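Local coordinates for topoisomerase I-like protein (Leishmania donovani, PDB 2B9S) that probably forms the large subunit of a heterodimeric type IB topoisomerase, which relaxes DNA by transiently cutting and rejoining one strand, at residues S234-V237 / K238-D242; S241-V244 / K245-A249; Q368-D371 / H372-S375; S375-D378 / G379-A382; R386-N389 / A390-L394. One frame throughout, in Å; residues are numbered along the deposited sequence.

Contact 1 of 5, residues S234-V237 / K238-D242; sequences SSSV and KGQSD. With nucleotides of chain A.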
# COMPACT_ATOMS: atom_id res chain seq x y z
N SER D 234 -12.13 -10.49 -0.81
CA SER D 234 -13.08 -11.62 -0.72
C SER D 234 -13.26 -12.42 -2.02
O SER D 234 -13.81 -13.53 -2.00
CB SER D 234 -14.46 -11.18 -0.19
OG SER D 234 -15.14 -10.30 -1.08
N SER D 235 -12.80 -11.86 -3.13
CA SER D 235 -12.90 -12.55 -4.43
C SER D 235 -11.95 -13.75 -4.52
O SER D 235 -10.94 -13.83 -3.83
CB SER D 235 -12.66 -11.57 -5.60
OG SER D 235 -11.30 -11.21 -5.70
N SER D 236 -12.28 -14.69 -5.40
CA SER D 236 -11.48 -15.91 -5.51
C SER D 236 -10.13 -15.68 -6.17
O SER D 236 -9.17 -16.37 -5.86
CB SER D 236 -12.26 -17.02 -6.23
OG SER D 236 -12.82 -16.56 -7.43
N VAL D 237 -10.06 -14.71 -7.08
CA VAL D 237 -8.79 -14.38 -7.74
C VAL D 237 -7.78 -13.81 -6.73
O VAL D 237 -6.59 -14.04 -6.85
CB VAL D 237 -8.95 -13.45 -9.00
CG1 VAL D 237 -9.40 -12.04 -8.62
CG2 VAL D 237 -7.64 -13.39 -9.80
N LYS D 238 -8.28 -13.10 -5.71
CA LYS D 238 -7.42 -12.52 -4.69
C LYS D 238 -7.04 -13.61 -3.71
O LYS D 238 -5.89 -13.67 -3.27
CB LYS D 238 -8.10 -11.37 -3.95
CG LYS D 238 -8.30 -10.08 -4.77
CD LYS D 238 -6.99 -9.34 -5.06
CE LYS D 238 -7.28 -8.05 -5.80
NZ LYS D 238 -6.06 -7.32 -6.24
N GLY D 239 -8.01 -14.46 -3.38
CA GLY D 239 -7.86 -15.52 -2.40
C GLY D 239 -6.83 -16.52 -2.84
O GLY D 239 -5.98 -16.92 -2.05
N GLN D 240 -6.91 -16.89 -4.11
CA GLN D 240 -6.05 -17.91 -4.70
C GLN D 240 -4.62 -17.43 -4.82
O GLN D 240 -3.68 -18.19 -4.55
CB GLN D 240 -6.56 -18.31 -6.09
CG GLN D 240 -7.93 -18.94 -6.08
CD GLN D 240 -8.45 -19.24 -7.45
OE1 GLN D 240 -7.76 -19.04 -8.45
NE2 GLN D 240 -9.67 -19.74 -7.51
N SER D 241 -4.44 -16.18 -5.24
CA SER D 241 -3.09 -15.62 -5.31
C SER D 241 -2.55 -15.40 -3.89
O SER D 241 -1.36 -15.55 -3.63
CB SER D 241 -3.03 -14.37 -6.20
OG SER D 241 -3.53 -13.23 -5.55
N ASP D 242 -3.45 -15.13 -2.96
CA ASP D 242 -3.11 -15.01 -1.55
C ASP D 242 -2.62 -16.32 -0.89
O ASP D 242 -1.74 -16.30 -0.03
CB ASP D 242 -4.32 -14.49 -0.79
CG ASP D 242 -3.97 -13.41 0.17
OD1 ASP D 242 -2.84 -12.88 0.11
OD2 ASP D 242 -4.85 -13.06 0.98
P DT A 9 -2.39 -9.09 -5.86
OP1 DT A 9 -2.60 -10.52 -5.57
OP2 DT A 9 -3.52 -8.16 -5.85
O5' DT A 9 -1.26 -8.64 -4.81
C5' DT A 9 0.03 -9.30 -4.79
C4' DT A 9 0.98 -8.62 -3.80
O4' DT A 9 1.24 -7.22 -4.11
C3' DT A 9 0.51 -8.64 -2.35
O3' DT A 9 1.66 -8.87 -1.53
C2' DT A 9 -0.12 -7.25 -2.18
C1' DT A 9 0.84 -6.41 -3.02
N1 DT A 9 0.25 -5.19 -3.61
C2 DT A 9 0.83 -3.98 -3.32
O2 DT A 9 1.81 -3.87 -2.58
N3 DT A 9 0.21 -2.91 -3.94
C4 DT A 9 -0.89 -2.94 -4.78
O4 DT A 9 -1.35 -1.92 -5.27
C5 DT A 9 -1.46 -4.25 -5.02
C7 DT A 9 -2.70 -4.46 -5.87
C6 DT A 9 -0.86 -5.29 -4.42
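S235 and K238 meet where a helix begins: the hydroxyl OG of S235 stands 3.3 Å from CG of K238, alongside the root of the lysine chain. S235 occupies the N-cap position. Its carbonyl O takes the N-H of G239 at 3.0 Å and, more weakly, that of K238, while OG bonds A232 O instead, tying the helix start to the residues before it. Glycine lets the first turn close with little bulk against the S235 and S236 carbonyls. K238 bends once, at chi2 (-71°), and then runs straight, which carries NZ off the helix to OP2 of DT9 of chain A, 2.7 Å away. One turn on, S241 comes at the same phosphate from another side: its OG gives a 2.9 Å bond to OP1, and makes a weak hydrogen bond to V237 O (3.4 Å). The long lysine and the short serine thus converge on the two non-bridging oxygens of one phosphate. On a different side of the helix, Q240 NE2 passes 4.0 Å from CB of S236, whose own OG is taken by E150. Helix 236-266 thus opens with a serine N-cap, and its first turns, through K238 and S241, bind one phosphate of the DNA backbone.

Contact 2 of 5, residues S241-V244 / K245-A249; sequences SDMV and KFEKA. With nucleotides of chain A.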
# COMPACT_ATOMS: atom_id res chain seq x y z
N SER D 241 -4.44 -16.18 -5.24
CA SER D 241 -3.09 -15.62 -5.31
C SER D 241 -2.55 -15.40 -3.89
O SER D 241 -1.36 -15.55 -3.63
CB SER D 241 -3.03 -14.37 -6.20
OG SER D 241 -3.53 -13.23 -5.55
N ASP D 242 -3.45 -15.13 -2.96
CA ASP D 242 -3.11 -15.01 -1.55
C ASP D 242 -2.62 -16.32 -0.89
O ASP D 242 -1.74 -16.30 -0.03
CB ASP D 242 -4.32 -14.49 -0.79
CG ASP D 242 -3.97 -13.41 0.17
OD1 ASP D 242 -2.84 -12.88 0.11
OD2 ASP D 242 -4.85 -13.06 0.98
N MET D 243 -3.22 -17.44 -1.27
CA MET D 243 -2.81 -18.73 -0.75
C MET D 243 -1.49 -19.20 -1.38
O MET D 243 -0.63 -19.76 -0.70
CB MET D 243 -3.89 -19.79 -0.99
CG MET D 243 -3.58 -21.09 -0.25
SD MET D 243 -4.15 -22.55 -1.09
CE MET D 243 -5.82 -22.70 -0.42
N VAL D 244 -1.36 -18.98 -2.68
CA VAL D 244 -0.15 -19.29 -3.42
C VAL D 244 1.07 -18.55 -2.83
O VAL D 244 2.15 -19.13 -2.67
CB VAL D 244 -0.38 -18.99 -4.92
CG1 VAL D 244 0.91 -18.77 -5.68
CG2 VAL D 244 -1.22 -20.13 -5.54
N LYS D 245 0.85 -17.29 -2.47
CA LYS D 245 1.81 -16.48 -1.73
C LYS D 245 2.28 -17.12 -0.39
O LYS D 245 3.49 -17.16 -0.09
CB LYS D 245 1.20 -15.10 -1.49
CG LYS D 245 1.99 -14.17 -0.60
CD LYS D 245 1.18 -12.93 -0.30
CE LYS D 245 0.42 -13.07 1.01
NZ LYS D 245 -0.49 -11.92 1.29
N PHE D 246 1.33 -17.59 0.41
CA PHE D 246 1.70 -18.26 1.66
C PHE D 246 2.32 -19.63 1.44
O PHE D 246 3.17 -20.06 2.21
CB PHE D 246 0.52 -18.33 2.62
CG PHE D 246 0.21 -17.03 3.26
CD1 PHE D 246 -0.99 -16.38 2.99
CD2 PHE D 246 1.12 -16.42 4.11
CE1 PHE D 246 -1.29 -15.17 3.59
CE2 PHE D 246 0.84 -15.18 4.70
CZ PHE D 246 -0.37 -14.57 4.44
N GLU D 247 1.93 -20.30 0.35
CA GLU D 247 2.56 -21.57 -0.02
C GLU D 247 4.01 -21.39 -0.46
O GLU D 247 4.81 -22.30 -0.24
CB GLU D 247 1.75 -22.34 -1.07
CG GLU D 247 0.38 -22.85 -0.56
CD GLU D 247 0.48 -23.90 0.54
OE1 GLU D 247 1.03 -24.98 0.27
OE2 GLU D 247 0.03 -23.65 1.67
N LYS D 248 4.38 -20.25 -1.08
CA LYS D 248 5.82 -20.04 -1.30
C LYS D 248 6.65 -19.71 -0.07
O LYS D 248 7.81 -20.11 0.01
CB LYS D 248 6.26 -19.28 -2.59
CG LYS D 248 5.41 -18.21 -3.17
CD LYS D 248 5.99 -17.83 -4.56
CE LYS D 248 5.69 -16.37 -4.94
NZ LYS D 248 6.24 -16.03 -6.27
N ALA D 249 6.07 -19.00 0.90
CA ALA D 249 6.74 -18.77 2.18
C ALA D 249 7.06 -20.08 2.94
O ALA D 249 8.14 -20.21 3.55
CB ALA D 249 5.92 -17.82 3.06
P DT A 10 1.56 -8.92 0.06
OP1 DT A 10 2.71 -9.69 0.51
OP2 DT A 10 0.16 -9.25 0.43
O5' DT A 10 1.77 -7.41 0.55
C5' DT A 10 3.07 -6.84 0.72
C4' DT A 10 2.95 -5.44 1.28
O4' DT A 10 2.13 -4.60 0.43
C3' DT A 10 2.27 -5.33 2.64
O3' DT A 10 3.07 -4.50 3.43
C2' DT A 10 0.92 -4.65 2.42
C1' DT A 10 1.32 -3.76 1.26
N1 DT A 10 0.22 -3.24 0.42
C2 DT A 10 0.20 -1.88 0.12
O2 DT A 10 1.02 -1.09 0.55
N3 DT A 10 -0.82 -1.48 -0.69
C4 DT A 10 -1.83 -2.29 -1.23
O4 DT A 10 -2.69 -1.80 -1.96
C5 DT A 10 -1.77 -3.69 -0.88
C7 DT A 10 -2.86 -4.64 -1.29
C6 DT A 10 -0.75 -4.10 -0.09
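D242 and K245 lie side by side and point the same way, and their ends join in a salt bridge: OD1 of D242 meets NZ of K245 at 2.8 Å, nearly in line with its C-O bond. The same NZ gives a second bond, 2.9 Å to OP2 of DT10 of chain A, and a third to the backbone O of N21 of the partner subunit, so three acceptors grip it. The lysine chain leaves with CG anti to the backbone N (chi1 174°) and bends at chi3 (94°), bringing CE 3.7 Å above one face of the F246 ring, toward its rim. Backbone donors are met in helical fashion: K245 N by S241 O at 3.0 Å, E247 N by M243 O at 2.8 Å and K248 N by V244 O at 3.0 Å. F246 N reaches D242 O only weakly, at 3.4 Å. Other polar ends find partners outside the two segments: E247 in R250 and in R26 of the partner subunit, K248 NZ in G379 O. A lysine suits the central place because its flexible chain can serve a carboxylate, a phosphate and a carbonyl at once; the two anions probably favour its charged form, and D242, gripping the same NZ, is well placed to orient it toward the phosphate.

Contact 3 of 5, residues Q368-D371 / H372-S375; sequences QLND and HLKS. With nucleotides of chain C.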
# COMPACT_ATOMS: atom_id res chain seq x y z
N GLN D 368 19.60 -8.09 -9.34
CA GLN D 368 20.67 -9.07 -9.18
C GLN D 368 20.37 -9.99 -8.01
O GLN D 368 20.55 -11.19 -8.11
CB GLN D 368 22.00 -8.38 -8.96
CG GLN D 368 22.39 -7.42 -10.07
CD GLN D 368 23.66 -6.69 -9.76
OE1 GLN D 368 23.74 -5.95 -8.78
NE2 GLN D 368 24.67 -6.90 -10.58
N LEU D 369 19.90 -9.39 -6.91
CA LEU D 369 19.52 -10.15 -5.73
C LEU D 369 18.36 -11.13 -5.99
O LEU D 369 18.44 -12.30 -5.60
CB LEU D 369 19.21 -9.21 -4.57
CG LEU D 369 19.12 -9.89 -3.19
CD1 LEU D 369 19.99 -9.17 -2.19
CD2 LEU D 369 17.70 -9.92 -2.73
N ASN D 370 17.31 -10.67 -6.67
CA ASN D 370 16.18 -11.54 -6.95
C ASN D 370 16.46 -12.60 -8.00
O ASN D 370 15.86 -13.67 -7.95
CB ASN D 370 14.93 -10.73 -7.31
CG ASN D 370 14.27 -10.09 -6.10
OD1 ASN D 370 14.22 -10.68 -5.02
ND2 ASN D 370 13.76 -8.88 -6.27
N ASP D 371 17.37 -12.31 -8.94
CA ASP D 371 17.81 -13.32 -9.91
C ASP D 371 18.62 -14.43 -9.23
O ASP D 371 18.37 -15.62 -9.47
CB ASP D 371 18.59 -12.68 -11.07
CG ASP D 371 17.66 -11.95 -12.05
OD1 ASP D 371 16.43 -12.10 -11.93
OD2 ASP D 371 18.15 -11.23 -12.95
N HIS D 372 19.54 -14.06 -8.35
CA HIS D 372 20.27 -15.05 -7.57
C HIS D 372 19.35 -15.99 -6.78
O HIS D 372 19.57 -17.19 -6.75
CB HIS D 372 21.30 -14.39 -6.65
CG HIS D 372 22.16 -15.38 -5.91
ND1 HIS D 372 22.94 -16.31 -6.55
CD2 HIS D 372 22.37 -15.56 -4.58
CE1 HIS D 372 23.60 -17.03 -5.65
NE2 HIS D 372 23.26 -16.59 -4.45
N LEU D 373 18.32 -15.42 -6.15
CA LEU D 373 17.34 -16.16 -5.36
C LEU D 373 16.54 -17.21 -6.15
O LEU D 373 16.20 -18.25 -5.61
CB LEU D 373 16.38 -15.19 -4.64
CG LEU D 373 16.87 -14.38 -3.44
CD1 LEU D 373 15.76 -13.44 -2.92
CD2 LEU D 373 17.42 -15.27 -2.29
N LYS D 374 16.26 -16.94 -7.42
CA LYS D 374 15.62 -17.90 -8.32
C LYS D 374 16.43 -19.19 -8.51
O LYS D 374 15.88 -20.20 -8.95
CB LYS D 374 15.38 -17.29 -9.70
CG LYS D 374 14.50 -16.07 -9.75
CD LYS D 374 13.11 -16.34 -9.20
CE LYS D 374 12.27 -15.06 -9.24
NZ LYS D 374 12.83 -13.98 -8.34
N SER D 375 17.73 -19.15 -8.21
CA SER D 375 18.61 -20.30 -8.33
C SER D 375 18.37 -21.34 -7.22
O SER D 375 18.73 -22.51 -7.39
CB SER D 375 20.09 -19.87 -8.34
OG SER D 375 20.56 -19.59 -7.02
P DC C 17 10.58 -8.19 -4.31
OP1 DC C 17 10.34 -9.47 -3.60
OP2 DC C 17 11.93 -7.63 -4.33
O5' DC C 17 10.12 -8.44 -5.80
C5' DC C 17 8.88 -9.05 -6.14
C4' DC C 17 8.77 -8.89 -7.64
O4' DC C 17 8.43 -7.51 -7.95
C3' DC C 17 10.05 -9.17 -8.43
O3' DC C 17 9.69 -10.00 -9.50
C2' DC C 17 10.45 -7.82 -9.00
C1' DC C 17 9.07 -7.18 -9.18
N1 DC C 17 9.09 -5.69 -9.37
C2 DC C 17 8.12 -5.11 -10.19
O2 DC C 17 7.28 -5.85 -10.75
N3 DC C 17 8.14 -3.75 -10.37
C4 DC C 17 9.07 -3.00 -9.76
N4 DC C 17 9.03 -1.69 -10.01
C5 DC C 17 10.07 -3.56 -8.92
C6 DC C 17 10.04 -4.89 -8.74
P DT C 18 10.64 -11.14 -10.07
OP1 DT C 18 10.67 -12.24 -9.10
OP2 DT C 18 11.94 -10.53 -10.45
O5' DT C 18 9.89 -11.59 -11.42
C5' DT C 18 8.46 -11.55 -11.53
C4' DT C 18 8.01 -10.88 -12.81
O4' DT C 18 8.12 -9.44 -12.68
C3' DT C 18 8.80 -11.25 -14.07
O3' DT C 18 7.91 -11.89 -14.99
C2' DT C 18 9.35 -9.94 -14.63
C1' DT C 18 8.45 -8.90 -13.95
N1 DT C 18 9.09 -7.59 -13.67
C2 DT C 18 8.51 -6.45 -14.18
O2 DT C 18 7.52 -6.46 -14.87
N3 DT C 18 9.17 -5.28 -13.87
C4 DT C 18 10.31 -5.15 -13.10
O4 DT C 18 10.79 -4.03 -12.88
C5 DT C 18 10.87 -6.39 -12.60
C7 DT C 18 12.17 -6.44 -11.83
C6 DT C 18 10.23 -7.52 -12.91
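N370 and K374, one turn apart, share the polar work here. NZ of K374 gives a hydrogen bond to N370 O at 3.1 Å, arriving from above the carbonyl plane (49° out of it). A second bond from K374 NZ, 2.9 Å long, goes to OP1 of DT18 of chain C; L380 O takes a third. Bends at chi2 and at chi4 (-64°) fold the chain back toward N370 O. N370 splits its amide: ND2 gives a nearly straight bond (163°, 2.9 Å) to OP2 of DC17 of chain C, while OD1 accepts from A382 N. Asparagine fits because it carries donor and acceptor on one short arm. The backbone adds H372 N to Q368 O and L373 N to L369 O. S375 folds back on H372 O, which accepts both OG at 2.6 Å and N at 3.1 Å. Apolar contact comes from L369 and L373, with CD2 of L369 4.0 Å from CD1 of L373 and the two leucines alongside each other. The chemistry implies that K374 and N370 hold two successive phosphates while each is tied to the protein as well, one contact through a neutral amide and one through a probably charged amine.

Contact 4 of 5, residues S375-D378 / G379-A382; sequences SFMD and GLSA. With nucleotides of chain C.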
# COMPACT_ATOMS: atom_id res chain seq x y z
N SER D 375 17.73 -19.15 -8.21
CA SER D 375 18.61 -20.30 -8.33
C SER D 375 18.37 -21.34 -7.22
O SER D 375 18.73 -22.51 -7.39
CB SER D 375 20.09 -19.87 -8.34
OG SER D 375 20.56 -19.59 -7.02
N PHE D 376 17.77 -20.91 -6.12
CA PHE D 376 17.43 -21.78 -4.98
C PHE D 376 16.03 -22.38 -5.05
O PHE D 376 15.80 -23.48 -4.54
CB PHE D 376 17.53 -21.01 -3.66
CG PHE D 376 18.89 -20.49 -3.34
CD1 PHE D 376 19.17 -19.12 -3.43
CD2 PHE D 376 19.91 -21.35 -2.94
CE1 PHE D 376 20.42 -18.62 -3.12
CE2 PHE D 376 21.19 -20.86 -2.63
CZ PHE D 376 21.44 -19.48 -2.72
N MET D 377 15.10 -21.64 -5.66
CA MET D 377 13.67 -21.96 -5.62
C MET D 377 12.94 -21.09 -6.64
O MET D 377 13.23 -19.90 -6.79
CB MET D 377 13.14 -21.71 -4.21
CG MET D 377 11.64 -21.81 -4.02
SD MET D 377 11.19 -21.19 -2.38
CE MET D 377 9.54 -20.56 -2.72
N ASP D 378 12.01 -21.69 -7.38
CA ASP D 378 11.21 -20.97 -8.37
C ASP D 378 10.27 -19.97 -7.70
O ASP D 378 9.64 -20.26 -6.68
CB ASP D 378 10.41 -21.95 -9.24
CG ASP D 378 11.31 -22.90 -10.03
OD1 ASP D 378 12.48 -22.53 -10.33
OD2 ASP D 378 10.85 -24.02 -10.35
N GLY D 379 10.20 -18.77 -8.29
CA GLY D 379 9.39 -17.69 -7.74
C GLY D 379 9.97 -16.98 -6.52
O GLY D 379 9.39 -16.01 -6.06
N LEU D 380 11.12 -17.42 -6.01
CA LEU D 380 11.68 -16.82 -4.80
C LEU D 380 12.21 -15.39 -5.03
O LEU D 380 12.94 -15.12 -5.98
CB LEU D 380 12.75 -17.71 -4.16
CG LEU D 380 13.30 -17.29 -2.78
CD1 LEU D 380 12.24 -17.36 -1.69
CD2 LEU D 380 14.54 -18.08 -2.40
N SER D 381 11.82 -14.48 -4.16
CA SER D 381 12.20 -13.08 -4.26
C SER D 381 12.25 -12.57 -2.84
O SER D 381 11.84 -13.29 -1.94
CB SER D 381 11.20 -12.27 -5.12
OG SER D 381 9.97 -12.09 -4.45
N ALA D 382 12.77 -11.36 -2.63
CA ALA D 382 13.02 -10.84 -1.29
C ALA D 382 11.80 -10.64 -0.40
O ALA D 382 11.93 -10.71 0.83
CB ALA D 382 13.87 -9.55 -1.35
P DC C 17 10.58 -8.19 -4.31
OP1 DC C 17 10.34 -9.47 -3.60
OP2 DC C 17 11.93 -7.63 -4.33
O5' DC C 17 10.12 -8.44 -5.80
C5' DC C 17 8.88 -9.05 -6.14
C4' DC C 17 8.77 -8.89 -7.64
O4' DC C 17 8.43 -7.51 -7.95
C3' DC C 17 10.05 -9.17 -8.43
O3' DC C 17 9.69 -10.00 -9.50
C2' DC C 17 10.45 -7.82 -9.00
C1' DC C 17 9.07 -7.18 -9.18
N1 DC C 17 9.09 -5.69 -9.37
C2 DC C 17 8.12 -5.11 -10.19
O2 DC C 17 7.28 -5.85 -10.75
N3 DC C 17 8.14 -3.75 -10.37
C4 DC C 17 9.07 -3.00 -9.76
N4 DC C 17 9.03 -1.69 -10.01
C5 DC C 17 10.07 -3.56 -8.92
C6 DC C 17 10.04 -4.89 -8.74
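L380 folds back onto M377 across a tight turn. The two side chains cross at about a right angle, with CB of M377 4.0 Å from CB of L380 and, further out, SD of M377 4.0 Å from CD1 of L380. M377 leaves with CG anti to its backbone nitrogen (chi1 172°) and stays extended, laying its sulfur beside the leucine branch, and the long flexible thioether can also reach K248 on helix 236-266. L380 is the more enclosed of the pair. Its CD2 approaches CB of F376 at 4.4 Å, and its side chain also packs on L373 and L252, which is where a compact, purely apolar side chain belongs. The backbone closes the turn with a single weak bond, L380 N to M377 O at 3.3 Å. Between them G379 takes a positive phi (76°), a conformation that favours glycine, and with no side chain it avoids crowding D378 O. D378, at the preceding corner, points its CB away from the residues that follow. Past the turn, the chain runs on to the DNA: OG of S381 gives a 2.8 Å bond to OP1 of DC17 of chain C, and serine's short hydroxyl suits a backbone that already runs close to the phosphate. M377 to L380 is a type II beta turn with glycine in its third position, and it belongs to the DNA-contacting loop that connects helix 366-373 to helix 384-400.

Contact 5 of 5, residues R386-N389 / A390-L394; sequences RTYN and ASITL. With VO4 (vanadate ion), chain F.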
# COMPACT_ATOMS: atom_id res chain seq x y z
N ARG D 386 9.89 -11.95 4.07
CA ARG D 386 9.19 -11.10 5.00
C ARG D 386 7.90 -11.81 5.45
O ARG D 386 7.56 -11.81 6.65
CB ARG D 386 8.93 -9.75 4.32
CG ARG D 386 8.90 -8.60 5.24
CD ARG D 386 8.77 -7.29 4.43
NE ARG D 386 7.97 -6.33 5.19
CZ ARG D 386 8.44 -5.58 6.18
NH1 ARG D 386 9.72 -5.66 6.54
NH2 ARG D 386 7.64 -4.73 6.79
N THR D 387 7.19 -12.39 4.48
CA THR D 387 6.05 -13.29 4.71
C THR D 387 6.47 -14.51 5.55
O THR D 387 5.77 -14.90 6.48
CB THR D 387 5.46 -13.81 3.37
OG1 THR D 387 5.20 -12.71 2.50
CG2 THR D 387 4.17 -14.59 3.60
N TYR D 388 7.60 -15.11 5.17
CA TYR D 388 8.19 -16.22 5.89
C TYR D 388 8.51 -15.86 7.35
O TYR D 388 8.16 -16.60 8.27
CB TYR D 388 9.45 -16.73 5.17
CG TYR D 388 10.34 -17.58 6.05
CD1 TYR D 388 10.05 -18.94 6.27
CD2 TYR D 388 11.46 -17.03 6.67
CE1 TYR D 388 10.85 -19.71 7.10
CE2 TYR D 388 12.27 -17.79 7.50
CZ TYR D 388 11.97 -19.13 7.71
OH TYR D 388 12.79 -19.88 8.53
N ASN D 389 9.18 -14.73 7.54
CA ASN D 389 9.57 -14.28 8.86
C ASN D 389 8.40 -13.97 9.78
O ASN D 389 8.46 -14.25 10.97
CB ASN D 389 10.48 -13.05 8.77
CG ASN D 389 11.93 -13.42 8.62
OD1 ASN D 389 12.47 -14.17 9.44
ND2 ASN D 389 12.58 -12.91 7.57
N ALA D 390 7.35 -13.38 9.23
CA ALA D 390 6.18 -13.00 10.02
C ALA D 390 5.43 -14.24 10.46
O ALA D 390 5.02 -14.37 11.62
CB ALA D 390 5.28 -12.07 9.23
N SER D 391 5.27 -15.17 9.52
CA SER D 391 4.50 -16.40 9.74
C SER D 391 5.22 -17.41 10.63
O SER D 391 4.61 -18.01 11.51
CB SER D 391 4.14 -17.04 8.41
OG SER D 391 3.05 -16.36 7.83
N ILE D 392 6.52 -17.58 10.41
CA ILE D 392 7.33 -18.49 11.20
C ILE D 392 7.52 -17.99 12.63
O ILE D 392 7.72 -18.79 13.54
CB ILE D 392 8.69 -18.82 10.51
CG1 ILE D 392 9.13 -20.27 10.81
CG2 ILE D 392 9.79 -17.82 10.92
CD1 ILE D 392 8.05 -21.35 10.56
N THR D 393 7.45 -16.68 12.82
CA THR D 393 7.56 -16.06 14.14
C THR D 393 6.32 -16.37 15.00
O THR D 393 6.43 -16.56 16.21
CB THR D 393 7.76 -14.54 14.02
OG1 THR D 393 9.07 -14.28 13.50
CG2 THR D 393 7.61 -13.84 15.36
N LEU D 394 5.14 -16.41 14.38
CA LEU D 394 3.91 -16.73 15.10
C LEU D 394 3.85 -18.24 15.41
O LEU D 394 3.49 -18.64 16.52
CB LEU D 394 2.66 -16.27 14.34
CG LEU D 394 1.37 -16.18 15.16
CD1 LEU D 394 1.41 -15.00 16.11
CD2 LEU D 394 0.12 -16.10 14.29
V VO4 F . 4.74 -4.30 3.98
O1 VO4 F . 5.10 -4.25 5.69
O2 VO4 F . 6.01 -4.27 2.76
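From R386 O to A390 N (3.0 Å) and onward the backbone is regular alpha helix, with T387 O taking S391 N and Y388 O taking I392 N at 2.9 Å. R386 turns away from its neighbours to the vanadate, a bend at chi3 (146°) helping to bring the guanidinium there: NH2 gives O1 a bond of 2.8 Å, nearly straight (167°), with the oxygen at the edge of the guanidinium and close to its plane. NH2 also bonds C427 O, and NE bonds the hydroxyl of Y22 of the partner subunit, so the flat group is held in its rotation, as suits an arginine presenting several N-H groups to an anion. Y388 and I392 lie alongside, pointing the same way; CG2 of I392 sits over a face of the Y388 ring, 4.3 Å from its centroid, in a CH-pi contact. N389 O is gripped twice by T393, from OG1 at 2.6 Å and from N at 3.2 Å, the hydroxyl nearly along the C=O axis. S391 OG is hydrogen-bonded to the backbone O of Y22 and N of D24 of the partner subunit. Together with R290 and H429, which also bond the vanadate, R386 makes this end of helix 384-400 part of the transition-state pocket of a type IB topoisomerase.

In the fold
All five contacts are local, each closing a turn or so of chain, and they follow one another in series with no crossing. Contacts 1 and 2 are successive stretches of helix 236-266 that overlap at S241 and D242. Much later, contact 3 lies on helix 366-373 and the residues after it, and shares S375 with contact 4, the loop that follows; the two are bound together through K374 and N370. Contact 5 adjoins it on helix 384-400. Contact 2 is the hub: K248 reaches G379 of contact 4, while F246 and A249 pack on T387 of contact 5. Contacts 1 and 2 hold DNA chain A, contacts 3 and 4 chain C, and contact 5 the vanadate.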